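Local coordinates for protein putative acyl-CoA dehydrogenase (Burkholderia xenovorans, PDB 5JSC) that binds flavin-adenine dinucleotide and has the helix-sheet-helix build of the acyl-CoA dehydrogenase flavoproteins, while its own role is not established, at residues C[95-100]-C[268-274]; C[307-311]-C[347-351]; C[330-334]-C[391-396]; C[339-344]-C[379-385]. All coordinates share one frame; numbering follows the deposited sequence.

Contacts 1, 2 and 4 touch one another, their centres about 12 to 14 Å apart, whereas contact 3 lies about 14 Å from contact 4 and about 24 Å from contacts 1 and 2, between centres, and touches none of them. Helix 332-356 runs through contacts 2, 3 and 4. Contact 4 bears directly on the flavin-adenine dinucleotide, since its loop 379-385 contributes Ile-380, Tyr-381 and Ala-384 to the pocket. Contact 1 brings in a helix of the N-terminal domain, with Ser-269 CB 3.4 Å from Ala-342 O of contact 4. Contact 2 reaches the same loop through Gln-347 OE1, 3.0 Å from Arg-379 NH1 in a probable hydrogen bond. Contacts 2, 3 and 4 also meet a second subunit.

Contact 1: residues C[95-100]-C[268-274]; sequences RETLAK and ASLGFAR. With EDO (1,2-ethanediol), chain O.
Gly-271 lies against the backbone of Glu-96, its CA 3.3 Å from Glu-96 O in a CA-H...O contact. With no side chain to hold them apart here, the two helical segments close to 6.9 Å between axes, crossing at -39°. Lys-100 CA makes a second contact of this kind with Gly-271 O. Beside it, Ala-99 turns its methyl to the partner helix: CB lies over the centre of the Phe-272 ring, 3.7 Å from the centroid and 13° off the normal, a CH-pi contact, and it also meets Ala-268 CB at 4.1 Å. Phe-272 starts out away from segment 95-100, but CG placed beside the backbone N (chi1 -69°) swings the ring back over that methyl.

The Glu-96 flank is looser and polar, with Lys-100 and Arg-274 partly exposed. The extended chain of Glu-96 passes Leu-270 and presents OE2 to Arg-274 NE, a 2.8 Å salt bridge whose donor stands above the carboxylate plane. A 1,2-ethanediol, probably from the crystallisation liquor, completes this edge: Arg-274 NH2 gives a 2.8 Å bond to its O1, and its two hydroxyls donate to the two Glu-96 oxygens. Tyr-319 OH also bonds Glu-96 OE1. Here close glycine-alanine packing joins helix 88-101 to helix 250-286, and so the N-terminal to the C-terminal helical domain of the acyl-CoA dehydrogenase fold.

Contact 2: residues C[307-311]-C[347-351]; sequences MALTI and QQVID. With SO4 (sulfate ion), chain P.
Val-349 supplies nearly all of the apolar contact, dividing its two methyls between neighbours on segment 307-311. CG1 receives the methyl of Met-307, CE to CG1 3.9 Å, and, more loosely, Ile-311 CD1 at 4.2 Å. Met-307 reaches across because its chain bends about the CG-SD bond (chi3 69°), which also brings CE to 3.7 Å from Val-349 O. CG2 turns the other way, to Thr-310 CG2 at 3.8 Å, the two side chains lying alongside and running opposite ways. These helices, 298-325 and 332-356, are antiparallel neighbours in the C-terminal helix bundle of the acyl-CoA dehydrogenase family; the segments run at 154° with their axes 9.5 Å apart, so side chains rather than backbones fill the gap.

The polar link is indirect. One water donates both to Thr-310 OG1, at 2.7 Å, and to Gln-348 OE1, at 2.8 Å, bridging side chains too far apart to bond directly. A sulfate, probably from the crystallisation liquor, has O3 2.7 Å from Thr-310 OG1, a bond that is not settled, and is hydrogen-bonded by Ser-313 and by His-341 of the second subunit. Away from this seam, Asp-351 forms salt bridges to Arg-376 and Arg-379 of the third subunit.

Contact 3: residues C[330-334]-C[391-396]; sequences NVTRE and IVGRDL
Arg-333 and Asp-395 form the polar core of this contact, a salt bridge in which a single carboxylate oxygen meets two nitrogens of the guanidinium. NE points at Asp-395 OD2 with an N-H...O angle of 146°, using the lone pair of OD2 that faces away from OD1. The modelled separation of Arg-333 NE and Asp-395 OD2, 2.5 Å, is very short, so the exact length is doubtful. A weak second bond runs from Arg-333 NH2 to the same OD2 at 2.9 Å. The guanidinium and carboxylate planes are 77° apart, so the carboxylate stands nearly upright at the guanidinium edge instead of lying flat beside it. Over one guanidinium face comes Leu-396 CD2, displaced from the centre of the group and 3.8 Å from Arg-333 NH1.

Beside this pair the packing is light: Thr-332 CG2 meets Ile-391 CG2 at 4.0 Å, methyl to methyl, and Val-392 CG2 rests on Arg-333 O at 4.0 Å. The contact joins the start of helix 332-356 to helix 385-405, the last helix of this acyl-CoA dehydrogenase fold.

The Arg-333 chain leaves its helix with CG anti to the backbone N, then bends at chi3 (-75°) to turn the guanidinium onto Asp-395. Further out, an Asx turn shapes the helix start: Asn-330 OD1 accepts from Thr-332 N at 3.0 Å, while Asn-330 ND2 gives to Thr-332 OG1, which is also bonded to Asp-259. On the subunit interface, Val-392 and Leu-396 pack on Ala-305 and Ala-308 of the second subunit.

Contact 4: residues C[339-344]-C[379-385]; sequences KWHASE and RIYEGAT. With FAD (flavin-adenine dinucleotide), chain M; SO4 (sulfate ion), chain P.
Lys-339 reaches from helix 332-356 into the loop 379-385, which links two helices of the C-terminal domain in this acyl-CoA dehydrogenase fold and lines the flavin-adenine dinucleotide pocket with Ile-380, Tyr-381 and Ala-384. Its chain bends at chi2 (-87°) and carries NZ among backbone carbonyls: Gly-383 O accepts at 2.7 Å and Tyr-381 O at 2.9 Å, with Leu-378 O as a further acceptor. The ammonium thus ties three carbonyls, two of this loop and one just before it, to the helix.

One water accepts from Lys-339 NZ and donates to the hydroxyls of Ser-343 and Thr-385; with four acceptors round it, NZ cannot give a full bond to each at once. Each hydroxyl spends its own proton elsewhere. Ser-343 OG returns it to Lys-339 O, a carbonyl that also takes the backbone N-H of Ser-343, and Thr-385 OG1 gives it to Glu-344 OE1.

Glu-344 OE1 accepts from two protein donors. Thr-385 OG1, at 2.6 Å, comes in on the lone pair facing away from OE2, while Arg-379 NE, at 2.8 Å, forms a salt bridge from 52° above the carboxylate plane. A second water donates to Glu-344 OE1 at 3.2 Å and accepts from Arg-379 NH2. A last, apolar touch sets Thr-385 CG2 3.7 Å from Trp-340 CD1.

Contact 1: residues C[95-100]-C[268-274]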
# COMPACT_ATOMS: atom_id res chain seq x y z
N ARG C 95 18.13 -22.09 7.59
CA ARG C 95 16.69 -22.00 7.36
C ARG C 95 16.38 -21.36 6.01
O ARG C 95 15.47 -21.81 5.30
CB ARG C 95 16.02 -21.21 8.49
CG ARG C 95 15.86 -21.98 9.78
CD ARG C 95 14.75 -21.37 10.63
NE ARG C 95 13.41 -21.66 10.10
CZ ARG C 95 12.28 -21.36 10.73
NH1 ARG C 95 12.31 -20.76 11.92
NH2 ARG C 95 11.11 -21.68 10.18
N GLU C 96 17.10 -20.30 5.65
CA GLU C 96 16.86 -19.67 4.35
C GLU C 96 17.03 -20.67 3.21
O GLU C 96 16.16 -20.78 2.34
CB GLU C 96 17.80 -18.48 4.15
CG GLU C 96 17.55 -17.79 2.84
CD GLU C 96 18.60 -16.77 2.46
OE1 GLU C 96 19.25 -16.20 3.35
OE2 GLU C 96 18.77 -16.54 1.24
N THR C 97 18.13 -21.42 3.22
CA THR C 97 18.37 -22.37 2.13
C THR C 97 17.38 -23.52 2.17
O THR C 97 16.85 -23.92 1.13
CB THR C 97 19.80 -22.89 2.21
OG1 THR C 97 20.70 -21.78 2.26
CG2 THR C 97 20.15 -23.76 0.99
N LEU C 98 17.12 -24.07 3.35
CA LEU C 98 16.15 -25.16 3.44
C LEU C 98 14.78 -24.72 2.97
O LEU C 98 14.15 -25.39 2.14
CB LEU C 98 16.08 -25.69 4.87
CG LEU C 98 17.28 -26.54 5.31
CD1 LEU C 98 17.26 -26.70 6.82
CD2 LEU C 98 17.28 -27.90 4.61
N ALA C 99 14.31 -23.56 3.45
CA ALA C 99 12.98 -23.07 3.06
C ALA C 99 12.90 -22.84 1.55
O ALA C 99 11.85 -23.07 0.94
CB ALA C 99 12.65 -21.79 3.81
N LYS C 100 14.00 -22.38 0.95
CA LYS C 100 14.03 -22.16 -0.50
C LYS C 100 13.77 -23.44 -1.28
O LYS C 100 13.34 -23.38 -2.44
CB LYS C 100 15.39 -21.55 -0.89
CG LYS C 100 15.50 -21.12 -2.34
CD LYS C 100 16.74 -20.27 -2.58
CE LYS C 100 18.01 -21.04 -2.30
NZ LYS C 100 19.23 -20.20 -2.56
N ALA C 268 13.67 -17.94 7.08
CA ALA C 268 12.83 -18.89 6.35
C ALA C 268 11.90 -18.17 5.39
O ALA C 268 11.74 -18.59 4.23
CB ALA C 268 12.04 -19.77 7.31
N SER C 269 11.28 -17.08 5.84
CA SER C 269 10.42 -16.27 4.98
C SER C 269 11.18 -15.83 3.73
O SER C 269 10.67 -15.92 2.61
CB SER C 269 9.93 -15.03 5.73
OG SER C 269 9.18 -15.37 6.88
N LEU C 270 12.40 -15.35 3.93
CA LEU C 270 13.25 -14.92 2.84
C LEU C 270 13.53 -16.06 1.87
O LEU C 270 13.51 -15.86 0.65
CB LEU C 270 14.55 -14.36 3.43
CG LEU C 270 15.72 -14.08 2.50
CD1 LEU C 270 15.34 -13.01 1.48
CD2 LEU C 270 16.93 -13.63 3.32
N GLY C 271 13.82 -17.26 2.39
CA GLY C 271 14.04 -18.40 1.51
C GLY C 271 12.82 -18.74 0.67
O GLY C 271 12.94 -18.99 -0.54
N PHE C 272 11.64 -18.77 1.29
CA PHE C 272 10.41 -18.97 0.52
C PHE C 272 10.27 -17.89 -0.56
O PHE C 272 9.91 -18.19 -1.70
CB PHE C 272 9.20 -18.95 1.45
CG PHE C 272 9.11 -20.14 2.38
CD1 PHE C 272 9.30 -21.44 1.90
CD2 PHE C 272 8.82 -19.97 3.73
CE1 PHE C 272 9.20 -22.53 2.75
CE2 PHE C 272 8.73 -21.06 4.59
CZ PHE C 272 8.92 -22.34 4.10
N ALA C 273 10.55 -16.63 -0.21
CA ALA C 273 10.47 -15.54 -1.19
C ALA C 273 11.46 -15.75 -2.33
O ALA C 273 11.13 -15.51 -3.50
CB ALA C 273 10.71 -14.19 -0.51
N ARG C 274 12.69 -16.19 -2.02
CA ARG C 274 13.65 -16.41 -3.10
C ARG C 274 13.18 -17.51 -4.04
O ARG C 274 13.41 -17.43 -5.25
CB ARG C 274 15.03 -16.76 -2.52
CG ARG C 274 15.72 -15.59 -1.84
CD ARG C 274 17.21 -15.90 -1.71
NE ARG C 274 17.95 -14.93 -0.89
CZ ARG C 274 18.41 -13.76 -1.32
NH1 ARG C 274 18.17 -13.36 -2.56
NH2 ARG C 274 19.11 -12.97 -0.50
C1 EDO O . 21.59 -13.90 2.01
O1 EDO O . 20.17 -14.00 1.92
C2 EDO O . 22.21 -15.26 1.72
O2 EDO O . 21.55 -15.87 0.62

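Contact 2: residues C[307-311]-C[347-351]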
# COMPACT_ATOMS: atom_id res chain seq x y z
N MET C 307 9.51 -7.36 -6.29
CA MET C 307 9.83 -8.63 -5.64
C MET C 307 11.29 -8.64 -5.20
O MET C 307 11.61 -8.98 -4.06
CB MET C 307 9.53 -9.79 -6.58
CG MET C 307 8.04 -9.96 -6.88
SD MET C 307 7.71 -10.98 -8.33
CE MET C 307 8.23 -12.58 -7.71
N ALA C 308 12.19 -8.24 -6.11
CA ALA C 308 13.61 -8.24 -5.81
C ALA C 308 13.97 -7.21 -4.73
O ALA C 308 14.83 -7.47 -3.88
CB ALA C 308 14.40 -7.97 -7.08
N LEU C 309 13.33 -6.04 -4.77
CA LEU C 309 13.57 -5.03 -3.75
C LEU C 309 13.16 -5.54 -2.37
O LEU C 309 13.91 -5.40 -1.40
CB LEU C 309 12.79 -3.75 -4.11
CG LEU C 309 12.92 -2.60 -3.11
CD1 LEU C 309 14.38 -2.18 -2.97
CD2 LEU C 309 12.05 -1.42 -3.53
N THR C 310 11.97 -6.13 -2.29
CA THR C 310 11.52 -6.69 -1.02
C THR C 310 12.46 -7.77 -0.52
O THR C 310 12.78 -7.82 0.68
CB THR C 310 10.09 -7.22 -1.18
OG1 THR C 310 9.22 -6.11 -1.39
CG2 THR C 310 9.65 -7.98 0.06
N ILE C 311 12.96 -8.62 -1.42
CA ILE C 311 13.90 -9.66 -1.03
C ILE C 311 15.19 -9.06 -0.49
O ILE C 311 15.72 -9.50 0.54
CB ILE C 311 14.15 -10.62 -2.21
CG1 ILE C 311 12.97 -11.58 -2.33
CG2 ILE C 311 15.49 -11.40 -2.02
CD1 ILE C 311 12.93 -12.34 -3.63
N GLN C 347 5.11 -12.78 1.78
CA GLN C 347 3.72 -12.95 1.35
C GLN C 347 3.48 -12.21 0.05
O GLN C 347 2.88 -12.76 -0.88
CB GLN C 347 2.77 -12.44 2.44
CG GLN C 347 1.28 -12.56 2.08
CD GLN C 347 0.70 -13.93 2.40
OE1 GLN C 347 0.89 -14.44 3.50
NE2 GLN C 347 0.02 -14.53 1.42
N GLN C 348 3.95 -10.96 -0.03
CA GLN C 348 3.75 -10.16 -1.23
C GLN C 348 4.50 -10.73 -2.42
O GLN C 348 3.97 -10.74 -3.54
CB GLN C 348 4.21 -8.72 -0.97
CG GLN C 348 3.38 -8.02 0.08
CD GLN C 348 4.00 -6.69 0.47
OE1 GLN C 348 5.20 -6.47 0.28
NE2 GLN C 348 3.18 -5.80 1.02
N VAL C 349 5.74 -11.17 -2.21
CA VAL C 349 6.54 -11.74 -3.30
C VAL C 349 5.87 -12.99 -3.84
O VAL C 349 5.74 -13.18 -5.06
CB VAL C 349 7.96 -12.04 -2.80
CG1 VAL C 349 8.76 -12.77 -3.88
CG2 VAL C 349 8.64 -10.73 -2.41
N ILE C 350 5.46 -13.88 -2.94
CA ILE C 350 4.82 -15.13 -3.32
C ILE C 350 3.51 -14.84 -4.05
O ILE C 350 3.21 -15.45 -5.08
CB ILE C 350 4.62 -16.01 -2.08
CG1 ILE C 350 5.99 -16.53 -1.61
CG2 ILE C 350 3.67 -17.15 -2.36
CD1 ILE C 350 5.98 -17.08 -0.19
N ASP C 351 2.73 -13.89 -3.53
CA ASP C 351 1.46 -13.54 -4.17
C ASP C 351 1.68 -13.05 -5.59
O ASP C 351 0.91 -13.38 -6.50
CB ASP C 351 0.74 -12.48 -3.35
CG ASP C 351 -0.62 -12.17 -3.87
OD1 ASP C 351 -1.54 -12.96 -3.58
OD2 ASP C 351 -0.76 -11.13 -4.56
S SO4 P . 10.24 -3.09 0.49
O1 SO4 P . 11.65 -3.43 0.27
O2 SO4 P . 10.12 -2.32 1.73
O3 SO4 P . 9.45 -4.32 0.61
O4 SO4 P . 9.79 -2.26 -0.63
O HOH W 1 6.67 -6.64 -2.15

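Contact 3: residues C[330-334]-C[391-396]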
# COMPACT_ATOMS: atom_id res chain seq x y z
N ASN C 330 21.91 -7.68 22.35
CA ASN C 330 20.48 -7.93 22.33
C ASN C 330 19.90 -7.49 21.00
O ASN C 330 20.29 -6.45 20.46
CB ASN C 330 19.82 -7.16 23.47
CG ASN C 330 18.31 -7.19 23.39
OD1 ASN C 330 17.68 -6.36 22.71
ND2 ASN C 330 17.71 -8.13 24.11
N VAL C 331 18.96 -8.27 20.46
CA VAL C 331 18.36 -7.90 19.18
C VAL C 331 16.83 -7.93 19.25
O VAL C 331 16.18 -8.20 18.24
CB VAL C 331 18.86 -8.80 18.04
CG1 VAL C 331 20.32 -8.53 17.73
CG2 VAL C 331 18.62 -10.29 18.35
N THR C 332 16.24 -7.63 20.41
CA THR C 332 14.78 -7.64 20.50
C THR C 332 14.15 -6.78 19.40
O THR C 332 13.22 -7.22 18.71
CB THR C 332 14.32 -7.19 21.89
OG1 THR C 332 14.93 -8.01 22.89
CG2 THR C 332 12.80 -7.32 22.01
N ARG C 333 14.68 -5.57 19.20
CA ARG C 333 14.12 -4.69 18.17
C ARG C 333 14.44 -5.19 16.76
O ARG C 333 13.56 -5.27 15.90
CB ARG C 333 14.64 -3.25 18.34
CG ARG C 333 14.01 -2.27 17.32
CD ARG C 333 14.79 -0.96 17.13
NE ARG C 333 14.63 -0.03 18.24
CZ ARG C 333 15.04 1.24 18.23
NH1 ARG C 333 15.64 1.74 17.16
NH2 ARG C 333 14.87 2.00 19.30
N GLU C 334 15.71 -5.50 16.52
CA GLU C 334 16.15 -5.81 15.16
C GLU C 334 15.61 -7.15 14.68
O GLU C 334 15.30 -7.29 13.49
CB GLU C 334 17.68 -5.80 15.11
CG GLU C 334 18.30 -4.42 15.39
CD GLU C 334 18.44 -4.07 16.87
OE1 GLU C 334 18.06 -4.89 17.74
OE2 GLU C 334 18.97 -2.98 17.17
N ILE C 391 6.30 -4.15 19.50
CA ILE C 391 7.63 -4.23 20.11
C ILE C 391 8.51 -3.11 19.59
O ILE C 391 9.18 -2.40 20.35
CB ILE C 391 8.26 -5.61 19.85
CG1 ILE C 391 7.57 -6.70 20.66
CG2 ILE C 391 9.77 -5.58 20.15
CD1 ILE C 391 7.93 -8.11 20.21
N VAL C 392 8.53 -2.93 18.27
CA VAL C 392 9.39 -1.91 17.68
C VAL C 392 8.94 -0.52 18.10
O VAL C 392 9.76 0.32 18.50
CB VAL C 392 9.41 -2.06 16.15
CG1 VAL C 392 10.17 -0.89 15.52
CG2 VAL C 392 10.05 -3.40 15.74
N GLY C 393 7.63 -0.25 18.02
CA GLY C 393 7.14 1.08 18.35
C GLY C 393 7.38 1.45 19.81
O GLY C 393 7.80 2.56 20.12
N ARG C 394 7.11 0.50 20.72
CA ARG C 394 7.39 0.76 22.13
C ARG C 394 8.88 0.99 22.36
O ARG C 394 9.26 1.83 23.19
CB ARG C 394 6.90 -0.41 22.98
CG ARG C 394 5.41 -0.44 23.21
CD ARG C 394 5.06 -1.38 24.37
NE ARG C 394 5.49 -2.75 24.10
CZ ARG C 394 4.71 -3.69 23.57
NH1 ARG C 394 3.45 -3.42 23.27
NH2 ARG C 394 5.19 -4.91 23.35
N ASP C 395 9.74 0.27 21.64
CA ASP C 395 11.17 0.42 21.86
C ASP C 395 11.66 1.79 21.40
O ASP C 395 12.56 2.37 22.02
CB ASP C 395 11.94 -0.70 21.15
CG ASP C 395 13.39 -0.74 21.55
OD1 ASP C 395 13.67 -1.04 22.73
OD2 ASP C 395 14.26 -0.49 20.69
N LEU C 396 11.08 2.31 20.32
CA LEU C 396 11.42 3.66 19.85
C LEU C 396 11.10 4.71 20.90
O LEU C 396 11.89 5.63 21.14
CB LEU C 396 10.65 3.96 18.56
CG LEU C 396 11.05 3.16 17.33
CD1 LEU C 396 10.00 3.32 16.28
CD2 LEU C 396 12.40 3.64 16.81

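Contact 4: residues C[339-344]-C[379-385]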
# COMPACT_ATOMS: atom_id res chain seq x y z
N LYS C 339 11.71 -10.15 11.35
CA LYS C 339 10.64 -11.13 11.28
C LYS C 339 9.39 -10.52 10.64
O LYS C 339 8.78 -11.11 9.75
CB LYS C 339 10.34 -11.67 12.68
CG LYS C 339 9.53 -12.97 12.74
CD LYS C 339 8.03 -12.73 12.74
CE LYS C 339 7.25 -14.03 12.86
NZ LYS C 339 5.76 -13.81 12.86
N TRP C 340 9.02 -9.33 11.10
CA TRP C 340 7.91 -8.58 10.52
C TRP C 340 8.10 -8.36 9.03
O TRP C 340 7.26 -8.76 8.21
CB TRP C 340 7.80 -7.26 11.29
CG TRP C 340 6.98 -6.14 10.71
CD1 TRP C 340 6.05 -6.19 9.71
CD2 TRP C 340 7.03 -4.78 11.14
NE1 TRP C 340 5.53 -4.93 9.49
CE2 TRP C 340 6.12 -4.05 10.37
CE3 TRP C 340 7.78 -4.10 12.12
CZ2 TRP C 340 5.94 -2.68 10.52
CZ3 TRP C 340 7.59 -2.74 12.27
CH2 TRP C 340 6.67 -2.04 11.49
N HIS C 341 9.20 -7.72 8.64
CA HIS C 341 9.39 -7.31 7.25
C HIS C 341 9.51 -8.52 6.33
O HIS C 341 8.93 -8.56 5.23
CB HIS C 341 10.63 -6.43 7.14
CG HIS C 341 10.84 -5.82 5.79
ND1 HIS C 341 11.31 -6.54 4.71
CD2 HIS C 341 10.67 -4.55 5.35
CE1 HIS C 341 11.40 -5.74 3.66
NE2 HIS C 341 11.02 -4.52 4.03
N ALA C 342 10.30 -9.51 6.73
CA ALA C 342 10.54 -10.62 5.82
C ALA C 342 9.29 -11.48 5.64
O ALA C 342 9.03 -11.99 4.55
CB ALA C 342 11.72 -11.47 6.31
N SER C 343 8.49 -11.66 6.70
CA SER C 343 7.30 -12.49 6.56
C SER C 343 6.22 -11.76 5.77
O SER C 343 5.59 -12.35 4.87
CB SER C 343 6.77 -12.93 7.93
OG SER C 343 6.40 -11.82 8.73
N GLU C 344 5.99 -10.48 6.08
CA GLU C 344 5.01 -9.71 5.31
C GLU C 344 5.47 -9.53 3.87
O GLU C 344 4.66 -9.62 2.94
CB GLU C 344 4.77 -8.35 5.95
CG GLU C 344 4.07 -8.39 7.30
CD GLU C 344 2.61 -8.83 7.20
OE1 GLU C 344 2.13 -9.49 8.14
OE2 GLU C 344 1.94 -8.50 6.19
N ARG C 379 3.55 -15.29 9.34
CA ARG C 379 3.13 -13.99 9.84
C ARG C 379 2.41 -14.10 11.17
O ARG C 379 2.02 -13.07 11.74
CB ARG C 379 2.24 -13.31 8.79
CG ARG C 379 2.99 -13.01 7.48
CD ARG C 379 2.04 -12.74 6.33
NE ARG C 379 1.08 -11.69 6.69
CZ ARG C 379 -0.11 -11.54 6.11
NH1 ARG C 379 -0.48 -12.36 5.14
NH2 ARG C 379 -0.92 -10.56 6.51
N ILE C 380 2.26 -15.32 11.70
CA ILE C 380 1.49 -15.58 12.90
C ILE C 380 2.35 -16.21 13.99
O ILE C 380 2.36 -15.74 15.14
CB ILE C 380 0.26 -16.46 12.59
CG1 ILE C 380 -0.69 -15.71 11.65
CG2 ILE C 380 -0.47 -16.86 13.88
CD1 ILE C 380 -1.69 -16.59 10.94
N TYR C 381 3.11 -17.25 13.64
CA TYR C 381 3.85 -17.93 14.70
C TYR C 381 5.16 -17.18 15.02
O TYR C 381 5.61 -16.30 14.28
CB TYR C 381 4.08 -19.41 14.35
CG TYR C 381 5.00 -19.84 13.20
CD1 TYR C 381 6.32 -19.40 13.11
CD2 TYR C 381 4.57 -20.80 12.28
CE1 TYR C 381 7.16 -19.86 12.10
CE2 TYR C 381 5.42 -21.26 11.27
CZ TYR C 381 6.71 -20.79 11.19
OH TYR C 381 7.57 -21.25 10.21
N GLU C 382 5.74 -17.55 16.17
CA GLU C 382 6.84 -16.83 16.83
C GLU C 382 6.50 -15.35 17.02
O GLU C 382 7.39 -14.49 17.04
CB GLU C 382 8.18 -17.04 16.11
CG GLU C 382 8.74 -18.50 16.20
CD GLU C 382 10.27 -18.60 16.20
OE1 GLU C 382 10.94 -17.69 16.72
OE2 GLU C 382 10.80 -19.61 15.66
N GLY C 383 5.22 -15.04 17.21
CA GLY C 383 4.78 -13.68 17.43
C GLY C 383 4.18 -13.05 16.19
O GLY C 383 4.89 -12.85 15.20
N ALA C 384 2.89 -12.73 16.22
CA ALA C 384 2.23 -12.22 15.02
C ALA C 384 2.81 -10.87 14.61
O ALA C 384 3.40 -10.14 15.41
CB ALA C 384 0.72 -12.09 15.26
N THR C 385 2.65 -10.55 13.32
CA THR C 385 3.14 -9.27 12.81
C THR C 385 2.82 -8.10 13.73
O THR C 385 3.68 -7.26 14.02
CB THR C 385 2.54 -9.01 11.43
OG1 THR C 385 3.04 -9.99 10.53
CG2 THR C 385 2.89 -7.60 10.93
PA FAD M . -4.28 -14.36 19.38
O1A FAD M . -3.34 -14.22 20.52
O2A FAD M . -5.76 -14.53 19.71
O5B FAD M . -4.08 -13.11 18.42
C5B FAD M . -4.94 -12.94 17.28
C4B FAD M . -4.39 -11.77 16.51
O4B FAD M . -4.49 -10.58 17.31
C3B FAD M . -2.90 -11.85 16.20
O3B FAD M . -2.60 -12.71 15.09
C2B FAD M . -2.55 -10.38 15.94
O2B FAD M . -2.88 -10.03 14.60
C1B FAD M . -3.50 -9.65 16.91
N9A FAD M . -2.88 -9.12 18.12
C8A FAD M . -2.19 -9.82 19.08
N7A FAD M . -1.82 -9.09 20.10
C5A FAD M . -2.29 -7.82 19.79
C6A FAD M . -2.23 -6.59 20.48
N6A FAD M . -1.63 -6.43 21.67
N1A FAD M . -2.81 -5.52 19.91
C2A FAD M . -3.39 -5.67 18.71
N3A FAD M . -3.50 -6.77 17.96
C4A FAD M . -2.93 -7.82 18.57
N1 FAD M . 3.06 -21.96 19.58
C2 FAD M . 3.90 -22.63 20.44
O2 FAD M . 3.88 -22.42 21.66
N3 FAD M . 4.77 -23.56 19.94
C4 FAD M . 4.90 -23.91 18.61
O4 FAD M . 5.66 -24.82 18.28
C4X FAD M . 4.04 -23.19 17.72
N5 FAD M . 4.06 -23.52 16.45
C5X FAD M . 3.10 -22.97 15.62
C6 FAD M . 3.01 -23.43 14.31
C7 FAD M . 1.99 -22.99 13.47
C7M FAD M . 1.90 -23.54 12.07
C8 FAD M . 1.05 -22.05 13.94
C8M FAD M . -0.07 -21.56 13.06
C9 FAD M . 1.15 -21.58 15.25
C9A FAD M . 2.16 -22.04 16.09
N10 FAD M . 2.23 -21.65 17.45
C10 FAD M . 3.14 -22.24 18.30
C1' FAD M . 1.21 -20.74 17.98
C2' FAD M . 1.46 -19.28 17.63
O2' FAD M . 2.59 -18.77 18.35
C3' FAD M . 0.23 -18.45 17.99
O3' FAD M . -0.78 -18.86 17.08
C4' FAD M . 0.44 -16.94 17.89
O4' FAD M . 1.27 -16.52 18.97
C5' FAD M . -0.88 -16.19 17.92
O5' FAD M . -1.58 -16.57 19.12
P FAD M . -3.15 -16.95 18.94
O1P FAD M . -3.33 -17.96 17.85
O2P FAD M . -3.71 -17.34 20.27
O3P FAD M . -3.84 -15.59 18.47
S SO4 P . 10.24 -3.09 0.49
O1 SO4 P . 11.65 -3.43 0.27
O2 SO4 P . 10.12 -2.32 1.73
O3 SO4 P . 9.45 -4.32 0.61
O4 SO4 P . 9.79 -2.26 -0.63
O HOH W 2 5.20 -11.57 11.19
O HOH W 3 -0.78 -8.75 9.13